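Local coordinates for protein L-tyrosine isonitrile synthase (Pseudomonas aeruginosa, PDB 3E59) that converts L-tyrosine to its isonitrile, taking the isocyano carbon from C2 of ribulose 5-phosphate, in the biosynthesis of paerucumarin, at residues L19-R30 with F266-W277. Sequence-based numbering, arbitrary orientation.
Sequences LLLYRRRYPEHR and FGIHMMPTRDDW
Arg23 and Ile268 face each other as a lone antiparallel bridge, a non-hydrogen-bonded pair, where the chain leaving helix 11-20 passes the end of 265-267, an outermost strand of the five-stranded parallel sheet. The flanking backbone bonds run from His269 N to Tyr22 O, modelled very short, and from Arg24 N to Gly267 O (2.9 Å). Just beyond, a water donates to Arg24 O and accepts from Gly267 N, continuing the link between the two backbones.

Arg24 is the main polar side chain here, and it is buried. Extended from CG to NE, it reaches past the bridge to the loop carbonyls: NE donates to Ile268 O at 2.8 Å, with NH2 adding a weak bond, while NH1 lies 2.8 Å from Asp276 O in the guanidinium plane and also bonds Leu278 O. Its CG sits over the centre of the His269 ring in a CH-pi contact.

A second polar cluster gathers on the Asp276 carboxylate. Arg30 grips it side-on, the two planes only 13° apart: NH2 meets the syn lone pair of OD1 at 2.7 Å, and NE reaches OD2 at 2.8 Å. OD1 also accepts from His269 NE2 (2.8 Å) and, at longer range, from Arg25 N, both out of the carboxylate plane. OD1 thus takes three donors, one each from Arg25, Arg30 and His269, which fixes the rotation of the carboxylate.

Apolar contacts lie at both ends. Phe266, its CG anti to the backbone N (chi1 -177°), brings CZ to 3.7 Å from Leu19 CB, while Arg23 CG rests over the ring face; the Arg23 guanidinium pairs with Glu38. At the far end Tyr26 CE1 is 4.0 Å from Trp277 CZ2, and Pro27 CD packs against the indole.

There a water accepts from Trp277 NE1 and donates to Glu28 OE1.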
# COMPACT_ATOMS: atom_id res chain seq x y z
N LEU A 19 14.82 -5.64 -4.75
CA LEU A 19 13.37 -5.65 -4.55
C LEU A 19 12.84 -7.03 -4.18
O LEU A 19 11.93 -7.15 -3.39
CB LEU A 19 12.64 -5.17 -5.82
CG LEU A 19 13.10 -3.84 -6.46
CD1 LEU A 19 12.50 -3.67 -7.86
CD2 LEU A 19 12.74 -2.66 -5.56
N LEU A 20 13.42 -8.07 -4.79
CA LEU A 20 12.94 -9.44 -4.65
C LEU A 20 13.02 -9.96 -3.21
O LEU A 20 12.22 -10.82 -2.82
CB LEU A 20 13.71 -10.37 -5.60
CG LEU A 20 13.31 -10.37 -7.09
CD1 LEU A 20 14.32 -11.14 -7.90
CD2 LEU A 20 11.90 -10.95 -7.29
N LEU A 21 13.99 -9.45 -2.44
CA LEU A 21 14.13 -9.73 -1.01
C LEU A 21 12.90 -9.37 -0.18
O LEU A 21 12.67 -9.98 0.86
CB LEU A 21 15.32 -8.96 -0.43
CG LEU A 21 16.71 -9.28 -0.96
CD1 LEU A 21 17.68 -8.16 -0.58
CD2 LEU A 21 17.19 -10.66 -0.46
N TYR A 22 12.14 -8.37 -0.64
CA TYR A 22 11.01 -7.81 0.11
C TYR A 22 9.66 -8.01 -0.59
O TYR A 22 8.68 -7.30 -0.30
CB TYR A 22 11.26 -6.32 0.36
CG TYR A 22 12.58 -6.05 1.05
CD1 TYR A 22 12.73 -6.27 2.43
CD2 TYR A 22 13.69 -5.61 0.33
CE1 TYR A 22 13.94 -6.05 3.06
CE2 TYR A 22 14.91 -5.39 0.96
CZ TYR A 22 15.02 -5.61 2.32
OH TYR A 22 16.22 -5.39 2.95
N ARG A 23 9.60 -8.99 -1.49
CA ARG A 23 8.40 -9.18 -2.32
C ARG A 23 7.24 -9.80 -1.52
O ARG A 23 7.43 -10.76 -0.76
CB ARG A 23 8.74 -10.01 -3.57
CG ARG A 23 7.60 -10.06 -4.59
CD ARG A 23 7.97 -10.80 -5.86
NE ARG A 23 8.31 -12.20 -5.65
CZ ARG A 23 7.53 -13.24 -5.94
NH1 ARG A 23 6.33 -13.06 -6.49
NH2 ARG A 23 7.96 -14.48 -5.69
N ARG A 24 6.05 -9.22 -1.67
CA ARG A 24 4.83 -9.85 -1.16
C ARG A 24 4.44 -10.98 -2.10
O ARG A 24 4.38 -10.77 -3.32
CB ARG A 24 3.68 -8.86 -1.10
CG ARG A 24 3.87 -7.78 -0.11
CD ARG A 24 2.68 -6.88 -0.06
NE ARG A 24 3.06 -5.66 0.63
CZ ARG A 24 2.74 -5.34 1.89
NH1 ARG A 24 1.97 -6.13 2.63
NH2 ARG A 24 3.18 -4.20 2.38
N ARG A 25 4.20 -12.17 -1.54
CA ARG A 25 3.69 -13.31 -2.29
C ARG A 25 2.29 -13.62 -1.77
O ARG A 25 1.99 -13.25 -0.63
CB ARG A 25 4.58 -14.54 -2.08
CG ARG A 25 6.03 -14.38 -2.53
CD ARG A 25 6.76 -15.71 -2.43
NE ARG A 25 6.23 -16.70 -3.37
CZ ARG A 25 6.36 -18.02 -3.25
NH1 ARG A 25 7.02 -18.55 -2.23
NH2 ARG A 25 5.83 -18.82 -4.17
N TYR A 26 1.45 -14.25 -2.59
CA TYR A 26 0.16 -14.76 -2.10
C TYR A 26 0.43 -15.83 -1.06
O TYR A 26 1.19 -16.76 -1.34
CB TYR A 26 -0.70 -15.31 -3.26
CG TYR A 26 -1.14 -14.24 -4.24
CD1 TYR A 26 -2.24 -13.42 -3.97
CD2 TYR A 26 -0.42 -14.01 -5.42
CE1 TYR A 26 -2.64 -12.44 -4.86
CE2 TYR A 26 -0.81 -13.03 -6.32
CZ TYR A 26 -1.91 -12.25 -6.04
OH TYR A 26 -2.29 -11.28 -6.91
N PRO A 27 -0.16 -15.70 0.16
CA PRO A 27 0.04 -16.73 1.21
C PRO A 27 -0.24 -18.13 0.67
O PRO A 27 0.44 -19.09 1.04
CB PRO A 27 -1.00 -16.35 2.28
CG PRO A 27 -1.19 -14.87 2.10
CD PRO A 27 -1.03 -14.61 0.62
N GLU A 28 -1.23 -18.24 -0.21
CA GLU A 28 -1.62 -19.51 -0.83
C GLU A 28 -0.52 -20.16 -1.70
O GLU A 28 -0.57 -21.36 -1.97
CB GLU A 28 -2.92 -19.34 -1.63
CG GLU A 28 -4.16 -19.03 -0.76
CD GLU A 28 -4.29 -17.56 -0.35
OE1 GLU A 28 -3.45 -16.72 -0.75
OE2 GLU A 28 -5.28 -17.24 0.36
N HIS A 29 0.46 -19.36 -2.13
CA HIS A 29 1.55 -19.86 -2.98
C HIS A 29 2.83 -20.22 -2.23
O HIS A 29 3.71 -20.86 -2.79
CB HIS A 29 1.89 -18.86 -4.10
CG HIS A 29 0.75 -18.55 -5.02
ND1 HIS A 29 0.77 -17.48 -5.89
CD2 HIS A 29 -0.45 -19.16 -5.20
CE1 HIS A 29 -0.36 -17.46 -6.58
NE2 HIS A 29 -1.12 -18.46 -6.18
N ARG A 30 2.93 -19.81 -0.96
CA ARG A 30 4.17 -19.97 -0.20
C ARG A 30 4.56 -21.43 0.09
O ARG A 30 5.73 -21.79 -0.03
CB ARG A 30 4.13 -19.16 1.10
CG ARG A 30 4.12 -17.64 0.89
CD ARG A 30 4.49 -16.87 2.17
NE ARG A 30 4.76 -15.46 1.90
CZ ARG A 30 5.94 -14.95 1.57
NH1 ARG A 30 7.01 -15.73 1.47
NH2 ARG A 30 6.07 -13.65 1.35
N PHE A 266 4.37 -4.80 -8.68
CA PHE A 266 5.30 -5.58 -7.87
C PHE A 266 5.01 -5.35 -6.38
O PHE A 266 5.26 -4.27 -5.86
CB PHE A 266 6.74 -5.17 -8.21
CG PHE A 266 7.79 -5.96 -7.46
CD1 PHE A 266 8.13 -5.64 -6.14
CD2 PHE A 266 8.46 -7.01 -8.09
CE1 PHE A 266 9.10 -6.36 -5.45
CE2 PHE A 266 9.44 -7.73 -7.42
CZ PHE A 266 9.76 -7.41 -6.10
N GLY A 267 4.49 -6.37 -5.70
CA GLY A 267 4.18 -6.25 -4.27
C GLY A 267 5.43 -6.23 -3.41
O GLY A 267 6.34 -7.04 -3.59
N ILE A 268 5.49 -5.30 -2.46
CA ILE A 268 6.70 -5.11 -1.65
C ILE A 268 6.37 -4.93 -0.16
O ILE A 268 5.39 -4.24 0.20
CB ILE A 268 7.57 -3.92 -2.19
CG1 ILE A 268 8.95 -3.89 -1.52
CG2 ILE A 268 6.84 -2.56 -2.05
CD1 ILE A 268 10.02 -3.20 -2.34
N HIS A 269 7.18 -5.56 0.68
CA HIS A 269 7.07 -5.43 2.13
C HIS A 269 7.88 -4.24 2.62
O HIS A 269 8.86 -3.84 1.98
CB HIS A 269 7.51 -6.71 2.83
CG HIS A 269 6.48 -7.80 2.83
ND1 HIS A 269 5.34 -7.74 3.61
CD2 HIS A 269 6.44 -8.99 2.19
CE1 HIS A 269 4.63 -8.84 3.43
NE2 HIS A 269 5.29 -9.63 2.59
N MET A 270 7.43 -3.67 3.73
CA MET A 270 8.06 -2.47 4.31
C MET A 270 8.50 -2.66 5.77
O MET A 270 9.21 -1.82 6.32
CB MET A 270 7.11 -1.27 4.20
CG MET A 270 6.73 -0.86 2.79
SD MET A 270 5.57 0.50 2.82
CE MET A 270 4.16 -0.26 3.64
N MET A 271 8.04 -3.75 6.40
CA MET A 271 8.45 -4.19 7.75
C MET A 271 8.27 -5.69 7.73
O MET A 271 7.42 -6.19 6.99
CB MET A 271 7.50 -3.66 8.83
CG MET A 271 7.65 -2.21 9.19
SD MET A 271 6.40 -1.74 10.40
CE MET A 271 6.99 -2.56 11.87
N PRO A 272 9.06 -6.43 8.55
CA PRO A 272 8.78 -7.85 8.70
C PRO A 272 7.34 -8.09 9.17
O PRO A 272 6.85 -7.39 10.05
CB PRO A 272 9.79 -8.28 9.76
CG PRO A 272 10.94 -7.30 9.60
CD PRO A 272 10.25 -6.01 9.32
N THR A 273 6.67 -9.06 8.55
CA THR A 273 5.31 -9.45 8.91
C THR A 273 4.98 -10.85 8.39
O THR A 273 5.47 -11.25 7.33
CB THR A 273 4.25 -8.39 8.44
OG1 THR A 273 2.96 -8.72 8.97
CG2 THR A 273 4.17 -8.29 6.93
N ARG A 274 4.15 -11.57 9.14
CA ARG A 274 3.67 -12.90 8.75
C ARG A 274 2.60 -12.83 7.65
O ARG A 274 2.51 -13.73 6.82
CB ARG A 274 3.08 -13.62 9.97
N ASP A 275 1.78 -11.78 7.67
CA ASP A 275 0.67 -11.62 6.75
C ASP A 275 1.08 -10.74 5.58
O ASP A 275 1.35 -9.55 5.76
CB ASP A 275 -0.53 -11.02 7.49
CG ASP A 275 -1.75 -10.81 6.59
OD1 ASP A 275 -1.73 -11.18 5.39
OD2 ASP A 275 -2.74 -10.26 7.10
N ASP A 276 1.11 -11.33 4.38
CA ASP A 276 1.47 -10.60 3.15
C ASP A 276 0.49 -9.50 2.75
O ASP A 276 0.84 -8.62 1.97
CB ASP A 276 1.65 -11.56 1.96
CG ASP A 276 2.91 -12.40 2.08
OD1 ASP A 276 4.01 -11.92 1.70
OD2 ASP A 276 2.78 -13.56 2.54
N TRP A 277 -0.75 -9.58 3.25
CA TRP A 277 -1.76 -8.54 3.02
C TRP A 277 -1.73 -7.38 4.04
O TRP A 277 -2.41 -6.36 3.86
CB TRP A 277 -3.17 -9.16 2.98
CG TRP A 277 -3.41 -10.00 1.76
CD1 TRP A 277 -3.30 -11.36 1.66
CD2 TRP A 277 -3.76 -9.54 0.45
NE1 TRP A 277 -3.57 -11.77 0.38
CE2 TRP A 277 -3.86 -10.67 -0.39
CE3 TRP A 277 -4.02 -8.27 -0.09
CZ2 TRP A 277 -4.20 -10.57 -1.75
CZ3 TRP A 277 -4.37 -8.18 -1.46
CH2 TRP A 277 -4.45 -9.33 -2.26
O HOH W 1 3.94 -9.09 -5.51
O HOH W 2 -4.33 -14.17 -0.89